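Local coordinates for DNA mismatch repair protein MUTS (Thermus aquaticus, PDB 1EWQ) that binds mismatched DNA and takes part in its repair, acting as an ATP-dependent sensor of DNA damage with a weak ATPase activity of its own, at residues R251-E254 with A255-R258; A351-R354 with S355-L359; K511-A514 with E515-R518; K589-F592 with L593-T596. All coordinates share one frame; numbering follows the deposited sequence.

All four contacts are local, each within one helix or at its start, and they fall into two regions. Contacts 2 and 3 lie wholly within domain III and touch through Leu352 CD1 and Leu517 CD2, 3.9 Å apart; contact 1 lies about 7 Å, nearest atoms, from contact 4 of the ATPase domain. Contacts 1 and 3 both begin helices; the first has a salt bridge with one water beside it, the second no salt bridge between its segments but two waters. Contacts 2 and 4 lie along helices, and in each a hydroxyl doubles a backbone bond. Contact 4 is the most buried and alone meets a sulfate, while the other three, partly buried, lie away from the ATP site.

Contact 1 (R251-E254 with A255-R258); sequences RLPE and ATLR. With EDO (1,2-ethanediol), chain G.
Glu254 and Arg258 run alongside each other in the same direction, one turn apart at the start of helix 254-259. Glu254 CG stands anti to the backbone N (chi1 -180°), and its extended chain carries OE2 along the helix to Arg258 NE, 3.0 Å away. This salt bridge is straight at NE and lies in the guanidinium plane, but it uses the anti side of the carboxylate, whose plane is turned 56° from the guanidinium. A water bonded to OE2 (2.8 Å) also reaches Arg258 NH2, weakly. The other oxygen, OE1, is taken by Arg197.

Leu252 meets Leu257 nearly perpendicularly, Leu252 CD1 touching Leu257 CD2 at 3.9 Å. Pro253 is the N-cap residue: its O accepts from Leu257 N at 3.0 Å, and its ring atom CD faces Thr256 OG1 at 3.8 Å, a hydroxyl bonded to Ile622 O of the ATPase domain. An ethanediol donates to Leu252 O through its O2 (2.7 Å). With an alanine at Glu254, Arg258 NE and Arg197 would probably both be left without their carboxylate. One buried acid pairs with two arginines and probably balances part of their charge, and its negative charge at the helix's first turn would also suit the helix dipole.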
loop_
_atom_site.group_PDB
_atom_site.type_symbol
_atom_site.label_atom_id
_atom_site.label_comp_id
_atom_site.label_asym_id
_atom_site.label_seq_id
_atom_site.Cartn_x
_atom_site.Cartn_y
_atom_site.Cartn_z
ATOM N N ARG C 251 12.051 -2.155 -31.563
ATOM C CA ARG C 251 12.197 -1.159 -30.512
ATOM C C ARG C 251 10.851 -0.969 -29.795
ATOM O O ARG C 251 9.815 -0.783 -30.444
ATOM C CB ARG C 251 12.627 0.178 -31.117
ATOM C CG ARG C 251 13.953 0.160 -31.869
ATOM C CD ARG C 251 15.105 0.119 -30.892
ATOM N NE ARG C 251 16.398 0.307 -31.541
ATOM C CZ ARG C 251 17.524 0.596 -30.890
ATOM N NH1 ARG C 251 17.526 0.735 -29.566
ATOM N NH2 ARG C 251 18.649 0.751 -31.572
ATOM N N LEU C 252 10.880 -1.010 -28.464
ATOM C CA LEU C 252 9.687 -0.805 -27.641
ATOM C C LEU C 252 9.989 0.187 -26.509
ATOM O O LEU C 252 10.238 -0.208 -25.370
ATOM C CB LEU C 252 9.201 -2.126 -27.042
ATOM C CG LEU C 252 8.630 -3.170 -28.006
ATOM C CD1 LEU C 252 8.330 -4.449 -27.232
ATOM C CD2 LEU C 252 7.376 -2.640 -28.672
ATOM N N PRO C 253 9.986 1.489 -26.820
ATOM C CA PRO C 253 10.262 2.518 -25.812
ATOM C C PRO C 253 9.379 2.338 -24.581
ATOM O O PRO C 253 8.324 1.706 -24.651
ATOM C CB PRO C 253 9.942 3.819 -26.550
ATOM C CG PRO C 253 10.309 3.503 -27.955
ATOM C CD PRO C 253 9.756 2.097 -28.142
ATOM N N GLU C 254 9.814 2.896 -23.456
ATOM C CA GLU C 254 9.039 2.818 -22.228
ATOM C C GLU C 254 7.638 3.403 -22.431
ATOM O O GLU C 254 6.645 2.838 -21.974
ATOM C CB GLU C 254 9.738 3.583 -21.098
ATOM C CG GLU C 254 8.972 3.532 -19.773
ATOM C CD GLU C 254 9.671 4.299 -18.657
ATOM O OE1 GLU C 254 10.926 4.281 -18.610
ATOM O OE2 GLU C 254 8.958 4.901 -17.820
ATOM N N ALA C 255 7.562 4.538 -23.115
ATOM C CA ALA C 255 6.273 5.186 -23.354
ATOM C C ALA C 255 5.300 4.224 -24.029
ATOM O O ALA C 255 4.119 4.175 -23.692
ATOM C CB ALA C 255 6.468 6.428 -24.218
ATOM N N THR C 256 5.819 3.457 -24.979
ATOM C CA THR C 256 5.028 2.486 -25.724
ATOM C C THR C 256 4.596 1.310 -24.853
ATOM O O THR C 256 3.424 0.935 -24.839
ATOM C CB THR C 256 5.830 1.942 -26.919
ATOM O OG1 THR C 256 6.035 2.993 -27.867
ATOM C CG2 THR C 256 5.102 0.779 -27.576
ATOM N N LEU C 257 5.552 0.718 -24.144
ATOM C CA LEU C 257 5.246 -0.408 -23.270
ATOM C C LEU C 257 4.179 0.002 -22.268
ATOM O O LEU C 257 3.303 -0.797 -21.946
ATOM C CB LEU C 257 6.502 -0.891 -22.540
ATOM C CG LEU C 257 7.515 -1.647 -23.407
ATOM C CD1 LEU C 257 8.738 -1.978 -22.598
ATOM C CD2 LEU C 257 6.873 -2.914 -23.948
ATOM N N ARG C 258 4.246 1.247 -21.796
ATOM C CA ARG C 258 3.271 1.773 -20.837
ATOM C C ARG C 258 1.924 2.074 -21.492
ATOM O O ARG C 258 0.876 1.706 -20.952
ATOM C CB ARG C 258 3.782 3.061 -20.171
ATOM C CG ARG C 258 4.840 2.874 -19.081
ATOM C CD ARG C 258 5.273 4.223 -18.491
ATOM N NE ARG C 258 6.156 4.080 -17.334
ATOM C CZ ARG C 258 5.778 3.576 -16.158
ATOM N NH1 ARG C 258 4.530 3.163 -15.979
ATOM N NH2 ARG C 258 6.643 3.488 -15.154
HETATM C C1 EDO G . 13.662 0.133 -27.541
HETATM O O1 EDO G . 14.125 1.475 -27.827
HETATM C C2 EDO G . 13.973 -0.233 -26.116
HETATM O O2 EDO G . 12.822 -0.805 -25.522
HETATM O O HOH W 1 9.938 3.939 -15.358
#

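Contact 2 (A351-R354 with S355-L359); sequences ALRR and SLQIL
Leu352 and Leu356, one turn apart on helix 346-366, make the apolar part of this contact. Leu352 CG is anti to the backbone N (chi1 174°), which swings CD1 forward along the helix to Leu356 CG at 3.7 Å. The two side chains slant across each other on a buried face, where Leu352 packs on helix 514-540 and Leu356 on Leu378.

Hydrogen bonds centre on Ala351 O, which is gripped twice by Ser355: by its N at 2.9 Å and by OG at 3.0 Å, the two donors coming from opposite faces of the carbonyl plane. With OG beside its own backbone N (chi1 -61°), the serine folds its hydroxyl back onto the preceding turn. This is the familiar return of a helical serine to the carbonyl four residues earlier; a second bond of OG, with Ala330 N, ties helix 346-366 of domain III to the segment before helix 332-340. Farther on the helix slackens: Gln357 N bonds weakly to Arg353 O but also to Arg354 O at 3.2 Å, as in a 3-10 turn.

Among the polar chains, Arg353 and Gln357 run alongside each other, guanidinium and amide planes 23° apart. Gln357 CD rests on Arg353 CG at 4.0 Å, while Arg353 NH1 bonds to Val387 O. Replacing Gln357 by a glycine would probably strip one side of Arg353 CG of its cover, though the guanidinium would keep its outside partner. The bent chain of Arg354 brings one guanidinium face near Ala351 O, 3.6 Å above the plane and offset toward the rim.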
loop_
_atom_site.group_PDB
_atom_site.type_symbol
_atom_site.label_atom_id
_atom_site.label_comp_id
_atom_site.label_asym_id
_atom_site.label_seq_id
_atom_site.Cartn_x
_atom_site.Cartn_y
_atom_site.Cartn_z
ATOM N N ALA C 351 11.281 -32.356 -5.613
ATOM C CA ALA C 351 10.706 -31.726 -6.797
ATOM C C ALA C 351 11.462 -32.201 -8.042
ATOM O O ALA C 351 10.861 -32.451 -9.083
ATOM C CB ALA C 351 10.784 -30.204 -6.670
ATOM N N LEU C 352 12.781 -32.337 -7.925
ATOM C CA LEU C 352 13.593 -32.792 -9.045
ATOM C C LEU C 352 13.159 -34.188 -9.493
ATOM O O LEU C 352 12.932 -34.419 -10.677
ATOM C CB LEU C 352 15.083 -32.804 -8.670
ATOM C CG LEU C 352 16.036 -33.399 -9.720
ATOM C CD1 LEU C 352 15.812 -32.744 -11.084
ATOM C CD2 LEU C 352 17.476 -33.214 -9.268
ATOM N N ARG C 353 13.045 -35.113 -8.543
ATOM C CA ARG C 353 12.618 -36.477 -8.851
ATOM C C ARG C 353 11.240 -36.472 -9.513
ATOM O O ARG C 353 11.022 -37.166 -10.501
ATOM C CB ARG C 353 12.559 -37.327 -7.576
ATOM C CG ARG C 353 12.006 -38.727 -7.799
ATOM C CD ARG C 353 11.803 -39.449 -6.482
ATOM N NE ARG C 353 10.836 -38.745 -5.650
ATOM C CZ ARG C 353 10.620 -39.009 -4.367
ATOM N NH1 ARG C 353 11.306 -39.970 -3.756
ATOM N NH2 ARG C 353 9.719 -38.310 -3.689
ATOM N N ARG C 354 10.310 -35.701 -8.961
ATOM C CA ARG C 354 8.972 -35.622 -9.533
ATOM C C ARG C 354 9.057 -35.195 -10.997
ATOM O O ARG C 354 8.428 -35.797 -11.872
ATOM C CB ARG C 354 8.099 -34.624 -8.754
ATOM C CG ARG C 354 6.811 -34.257 -9.501
ATOM C CD ARG C 354 5.800 -33.448 -8.683
ATOM N NE ARG C 354 6.309 -32.205 -8.098
ATOM C CZ ARG C 354 7.041 -31.294 -8.736
ATOM N NH1 ARG C 354 7.386 -31.473 -10.003
ATOM N NH2 ARG C 354 7.400 -30.176 -8.110
ATOM N N SER C 355 9.856 -34.165 -11.255
ATOM C CA SER C 355 10.030 -33.647 -12.609
ATOM C C SER C 355 10.685 -34.658 -13.548
ATOM O O SER C 355 10.307 -34.768 -14.714
ATOM C CB SER C 355 10.867 -32.369 -12.577
ATOM O OG SER C 355 10.222 -31.375 -11.809
ATOM N N LEU C 356 11.668 -35.390 -13.043
ATOM C CA LEU C 356 12.354 -36.374 -13.864
ATOM C C LEU C 356 11.469 -37.578 -14.190
ATOM O O LEU C 356 11.756 -38.330 -15.123
ATOM C CB LEU C 356 13.644 -36.832 -13.181
ATOM C CG LEU C 356 14.708 -35.745 -12.990
ATOM C CD1 LEU C 356 15.968 -36.367 -12.428
ATOM C CD2 LEU C 356 15.002 -35.049 -14.317
ATOM N N GLN C 357 10.399 -37.764 -13.420
ATOM C CA GLN C 357 9.468 -38.866 -13.664
ATOM C C GLN C 357 8.479 -38.435 -14.748
ATOM O O GLN C 357 7.869 -39.261 -15.420
ATOM C CB GLN C 357 8.721 -39.230 -12.375
ATOM C CG GLN C 357 9.642 -39.739 -11.270
ATOM C CD GLN C 357 8.915 -40.070 -9.976
ATOM O OE1 GLN C 357 8.167 -39.250 -9.439
ATOM N NE2 GLN C 357 9.150 -41.272 -9.461
ATOM N N ILE C 358 8.341 -37.127 -14.914
ATOM C CA ILE C 358 7.446 -36.560 -15.914
ATOM C C ILE C 358 8.145 -36.567 -17.272
ATOM O O ILE C 358 7.533 -36.822 -18.309
ATOM C CB ILE C 358 7.088 -35.098 -15.558
ATOM C CG1 ILE C 358 6.273 -35.071 -14.264
ATOM C CG2 ILE C 358 6.343 -34.430 -16.716
ATOM C CD1 ILE C 358 6.074 -33.681 -13.715
ATOM N N LEU C 359 9.444 -36.300 -17.234
ATOM C CA LEU C 359 10.278 -36.225 -18.423
ATOM C C LEU C 359 10.050 -37.348 -19.430
ATOM O O LEU C 359 9.810 -37.086 -20.603
ATOM C CB LEU C 359 11.747 -36.166 -18.009
ATOM C CG LEU C 359 12.667 -35.429 -18.975
ATOM C CD1 LEU C 359 12.111 -34.030 -19.235
ATOM C CD2 LEU C 359 14.075 -35.360 -18.385
#

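Contact 3 (K511-A514 with E515-R518); sequences KRQA and EALR
Gln513 O receives Leu517 N at 2.9 Å and Ala514 O receives Arg518 N, forming the first turn of helix 514-540 directly after a type I turn from Lys511 to Ala514 that is closed by Ala514 N bonding to Lys511 O at 3.0 Å. In domain III this turn links the long helices 479-511 and 514-540, Gln513 being the N-cap of the second.

Across this junction the side chain of Leu517 comes back over Gln513. Its CD1 lies 3.2 Å from Gln513 O and 4.0 Å from Gln513 CB, beside the aliphatic base of the glutamine. The outer part of Gln513 goes another way: its chain bends at chi2 (-50°), turning the amide along the side of the junction until OE1 comes within 4.1 Å of Ala516 CB.

Two amides of the first turn are met by water. One water joins Arg512 O to Glu515 N. Leu375 packs over Gln513, Ala516 and Leu517, while Ala514 and Leu517 face helix 332-340. Arg518 sends its extended chain away to a salt bridge with Glu340 and a bond to Thr152 O, so it meets the junction mainly through CG, 3.5 Å from Ala514 O. The second water accepts from Ala516 N at 2.9 Å and donates to Gln513 OE1 at 3.3 Å.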
loop_
_atom_site.group_PDB
_atom_site.type_symbol
_atom_site.label_atom_id
_atom_site.label_comp_id
_atom_site.label_asym_id
_atom_site.label_seq_id
_atom_site.Cartn_x
_atom_site.Cartn_y
_atom_site.Cartn_z
ATOM N N LYS C 511 23.758 -32.859 -8.751
ATOM C CA LYS C 511 24.556 -31.731 -9.200
ATOM C C LYS C 511 25.361 -32.038 -10.471
ATOM O O LYS C 511 25.550 -31.164 -11.320
ATOM C CB LYS C 511 25.482 -31.277 -8.073
ATOM C CG LYS C 511 26.384 -30.113 -8.437
ATOM C CD LYS C 511 27.293 -29.717 -7.275
ATOM C CE LYS C 511 28.297 -28.655 -7.703
ATOM N NZ LYS C 511 29.088 -28.113 -6.554
ATOM N N ARG C 512 25.820 -33.278 -10.618
ATOM C CA ARG C 512 26.591 -33.646 -11.796
ATOM C C ARG C 512 25.779 -33.576 -13.085
ATOM O O ARG C 512 26.344 -33.518 -14.174
ATOM C CB ARG C 512 27.182 -35.039 -11.612
ATOM C CG ARG C 512 28.381 -35.021 -10.685
ATOM C CD ARG C 512 28.744 -36.395 -10.164
ATOM N NE ARG C 512 29.878 -36.296 -9.247
ATOM C CZ ARG C 512 30.085 -37.115 -8.220
ATOM N NH1 ARG C 512 29.225 -38.103 -7.975
ATOM N NH2 ARG C 512 31.146 -36.943 -7.438
ATOM N N GLN C 513 24.456 -33.565 -12.956
ATOM C CA GLN C 513 23.574 -33.485 -14.113
ATOM C C GLN C 513 23.014 -32.076 -14.293
ATOM O O GLN C 513 22.068 -31.872 -15.055
ATOM C CB GLN C 513 22.406 -34.460 -13.966
ATOM C CG GLN C 513 22.811 -35.929 -13.896
ATOM C CD GLN C 513 23.746 -36.320 -15.019
ATOM O OE1 GLN C 513 23.507 -35.982 -16.179
ATOM N NE2 GLN C 513 24.819 -37.030 -14.685
ATOM N N ALA C 514 23.596 -31.108 -13.596
ATOM C CA ALA C 514 23.129 -29.723 -13.675
ATOM C C ALA C 514 22.938 -29.224 -15.115
ATOM O O ALA C 514 21.929 -28.611 -15.439
ATOM C CB ALA C 514 24.095 -28.803 -12.925
ATOM N N GLU C 515 23.906 -29.503 -15.977
ATOM C CA GLU C 515 23.823 -29.061 -17.360
ATOM C C GLU C 515 22.667 -29.725 -18.127
ATOM O O GLU C 515 21.979 -29.065 -18.908
ATOM C CB GLU C 515 25.164 -29.325 -18.054
ATOM C CG GLU C 515 25.502 -28.310 -19.130
ATOM C CD GLU C 515 25.282 -26.875 -18.664
ATOM O OE1 GLU C 515 25.775 -26.517 -17.569
ATOM O OE2 GLU C 515 24.618 -26.107 -19.401
ATOM N N ALA C 516 22.452 -31.021 -17.910
ATOM C CA ALA C 516 21.363 -31.714 -18.600
ATOM C C ALA C 516 20.039 -31.137 -18.103
ATOM O O ALA C 516 19.073 -31.022 -18.854
ATOM C CB ALA C 516 21.423 -33.230 -18.333
ATOM N N LEU C 517 20.003 -30.764 -16.830
ATOM C CA LEU C 517 18.804 -30.176 -16.260
ATOM C C LEU C 517 18.490 -28.863 -16.966
ATOM O O LEU C 517 17.364 -28.642 -17.367
ATOM C CB LEU C 517 18.991 -29.937 -14.763
ATOM C CG LEU C 517 18.478 -31.030 -13.822
ATOM C CD1 LEU C 517 18.966 -32.378 -14.272
ATOM C CD2 LEU C 517 18.942 -30.727 -12.394
ATOM N N ARG C 518 19.487 -27.995 -17.115
ATOM C CA ARG C 518 19.278 -26.720 -17.796
ATOM C C ARG C 518 18.745 -26.958 -19.212
ATOM O O ARG C 518 17.766 -26.350 -19.636
ATOM C CB ARG C 518 20.585 -25.934 -17.879
ATOM C CG ARG C 518 21.093 -25.410 -16.544
ATOM C CD ARG C 518 22.375 -24.573 -16.708
ATOM N NE ARG C 518 22.754 -23.946 -15.449
ATOM C CZ ARG C 518 22.157 -22.871 -14.947
ATOM N NH1 ARG C 518 21.152 -22.285 -15.604
ATOM N NH2 ARG C 518 22.547 -22.390 -13.771
HETATM O O HOH W 2 26.318 -30.861 -15.649
HETATM O O HOH W 3 24.466 -32.982 -17.108
#

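Contact 4 (K589-F592 with L593-T596); sequences KSTF and LRQT. With SO4 (sulfate ion), chain E.
The start of helix 589-603 belongs to the predicted ATP-binding P-loop (Walker A motif), and here it holds a sulfate, probably from the crystallisation liquor. Ser590 meets the ion twice: its N donates to sulfate O4 at 2.8 Å in a nearly straight bond, and OG donates to O1 at 2.7 Å. The hydroxyl, beside its own backbone N (chi1 -71°), is turned to the same side as that N-H. Met586 N also bonds to the ion, while the bent chain of Lys589 passes it and its NZ bonds to Gly583 O and Ile581 O.

Arg594 runs back over the first turn, its NH1 3.4 Å from Ser590 CB, which places its charge in the neighbourhood of the anion without a direct bond. As in other P-loop NTPases, the helix follows a strand, here 578-582, and the loop between them; an anion at its start is placed where a nucleotide phosphate would be expected. On the inner side Leu593 and Phe592 pack against Ile581, and Phe592 also on Leu572. One turn on, Phe592 O accepts from Thr596 OG1 at 2.9 Å and, more weakly, from Thr596 N at 3.3 Å.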
loop_
_atom_site.group_PDB
_atom_site.type_symbol
_atom_site.label_atom_id
_atom_site.label_comp_id
_atom_site.label_asym_id
_atom_site.label_seq_id
_atom_site.Cartn_x
_atom_site.Cartn_y
_atom_site.Cartn_z
ATOM N N LYS C 589 -11.470 5.371 -30.971
ATOM C CA LYS C 589 -10.351 5.722 -31.839
ATOM C C LYS C 589 -9.043 5.253 -31.220
ATOM O O LYS C 589 -8.216 4.632 -31.894
ATOM C CB LYS C 589 -10.292 7.240 -32.116
ATOM C CG LYS C 589 -11.530 7.782 -32.838
ATOM C CD LYS C 589 -11.255 9.049 -33.670
ATOM C CE LYS C 589 -10.804 10.211 -32.813
ATOM N NZ LYS C 589 -10.600 11.435 -33.631
ATOM N N SER C 590 -8.868 5.524 -29.930
ATOM C CA SER C 590 -7.641 5.134 -29.241
ATOM C C SER C 590 -7.447 3.634 -29.182
ATOM O O SER C 590 -6.332 3.139 -29.344
ATOM C CB SER C 590 -7.616 5.700 -27.831
ATOM O OG SER C 590 -7.418 7.094 -27.896
ATOM N N THR C 591 -8.535 2.921 -28.929
ATOM C CA THR C 591 -8.493 1.474 -28.856
ATOM C C THR C 591 -8.105 0.928 -30.228
ATOM O O THR C 591 -7.382 -0.059 -30.325
ATOM C CB THR C 591 -9.867 0.912 -28.424
ATOM O OG1 THR C 591 -10.093 1.233 -27.049
ATOM C CG2 THR C 591 -9.916 -0.598 -28.588
ATOM N N PHE C 592 -8.587 1.582 -31.288
ATOM C CA PHE C 592 -8.271 1.164 -32.648
ATOM C C PHE C 592 -6.768 1.286 -32.879
ATOM O O PHE C 592 -6.148 0.405 -33.471
ATOM C CB PHE C 592 -9.033 2.023 -33.656
ATOM C CG PHE C 592 -8.805 1.626 -35.088
ATOM C CD1 PHE C 592 -9.173 0.361 -35.542
ATOM C CD2 PHE C 592 -8.243 2.524 -35.991
ATOM C CE1 PHE C 592 -8.985 -0.002 -36.885
ATOM C CE2 PHE C 592 -8.050 2.175 -37.330
ATOM C CZ PHE C 592 -8.424 0.908 -37.779
ATOM N N LEU C 593 -6.180 2.382 -32.410
ATOM C CA LEU C 593 -4.744 2.576 -32.555
ATOM C C LEU C 593 -3.999 1.490 -31.795
ATOM O O LEU C 593 -3.161 0.800 -32.359
ATOM C CB LEU C 593 -4.288 3.938 -32.009
ATOM C CG LEU C 593 -4.749 5.236 -32.676
ATOM C CD1 LEU C 593 -3.780 6.366 -32.305
ATOM C CD2 LEU C 593 -4.785 5.065 -34.162
ATOM N N ARG C 594 -4.321 1.332 -30.518
ATOM C CA ARG C 594 -3.643 0.339 -29.694
ATOM C C ARG C 594 -3.797 -1.095 -30.198
ATOM O O ARG C 594 -2.834 -1.860 -30.143
ATOM C CB ARG C 594 -4.125 0.416 -28.246
ATOM C CG ARG C 594 -3.857 1.760 -27.550
ATOM C CD ARG C 594 -4.302 1.702 -26.096
ATOM N NE ARG C 594 -4.314 3.016 -25.478
ATOM C CZ ARG C 594 -5.410 3.749 -25.282
ATOM N NH1 ARG C 594 -6.607 3.289 -25.650
ATOM N NH2 ARG C 594 -5.308 4.951 -24.734
ATOM N N GLN C 595 -4.985 -1.466 -30.689
ATOM C CA GLN C 595 -5.176 -2.836 -31.172
ATOM C C GLN C 595 -4.254 -3.113 -32.344
ATOM O O GLN C 595 -3.771 -4.228 -32.508
ATOM C CB GLN C 595 -6.650 -3.103 -31.560
ATOM C CG GLN C 595 -7.069 -2.820 -33.003
ATOM C CD GLN C 595 -8.562 -3.134 -33.251
ATOM O OE1 GLN C 595 -8.981 -3.410 -34.379
ATOM N NE2 GLN C 595 -9.356 -3.074 -32.201
ATOM N N THR C 596 -3.998 -2.085 -33.146
ATOM C CA THR C 596 -3.115 -2.208 -34.300
ATOM C C THR C 596 -1.702 -2.554 -33.824
ATOM O O THR C 596 -1.073 -3.481 -34.330
ATOM C CB THR C 596 -3.073 -0.891 -35.091
ATOM O OG1 THR C 596 -4.389 -0.577 -35.559
ATOM C CG2 THR C 596 -2.127 -1.004 -36.273
HETATM S S SO4 E . -10.900 7.927 -27.722
HETATM O O1 SO4 E . -9.661 8.296 -27.008
HETATM O O2 SO4 E . -12.044 8.104 -26.809
HETATM O O3 SO4 E . -11.089 8.794 -28.898
HETATM O O4 SO4 E . -10.853 6.523 -28.156
#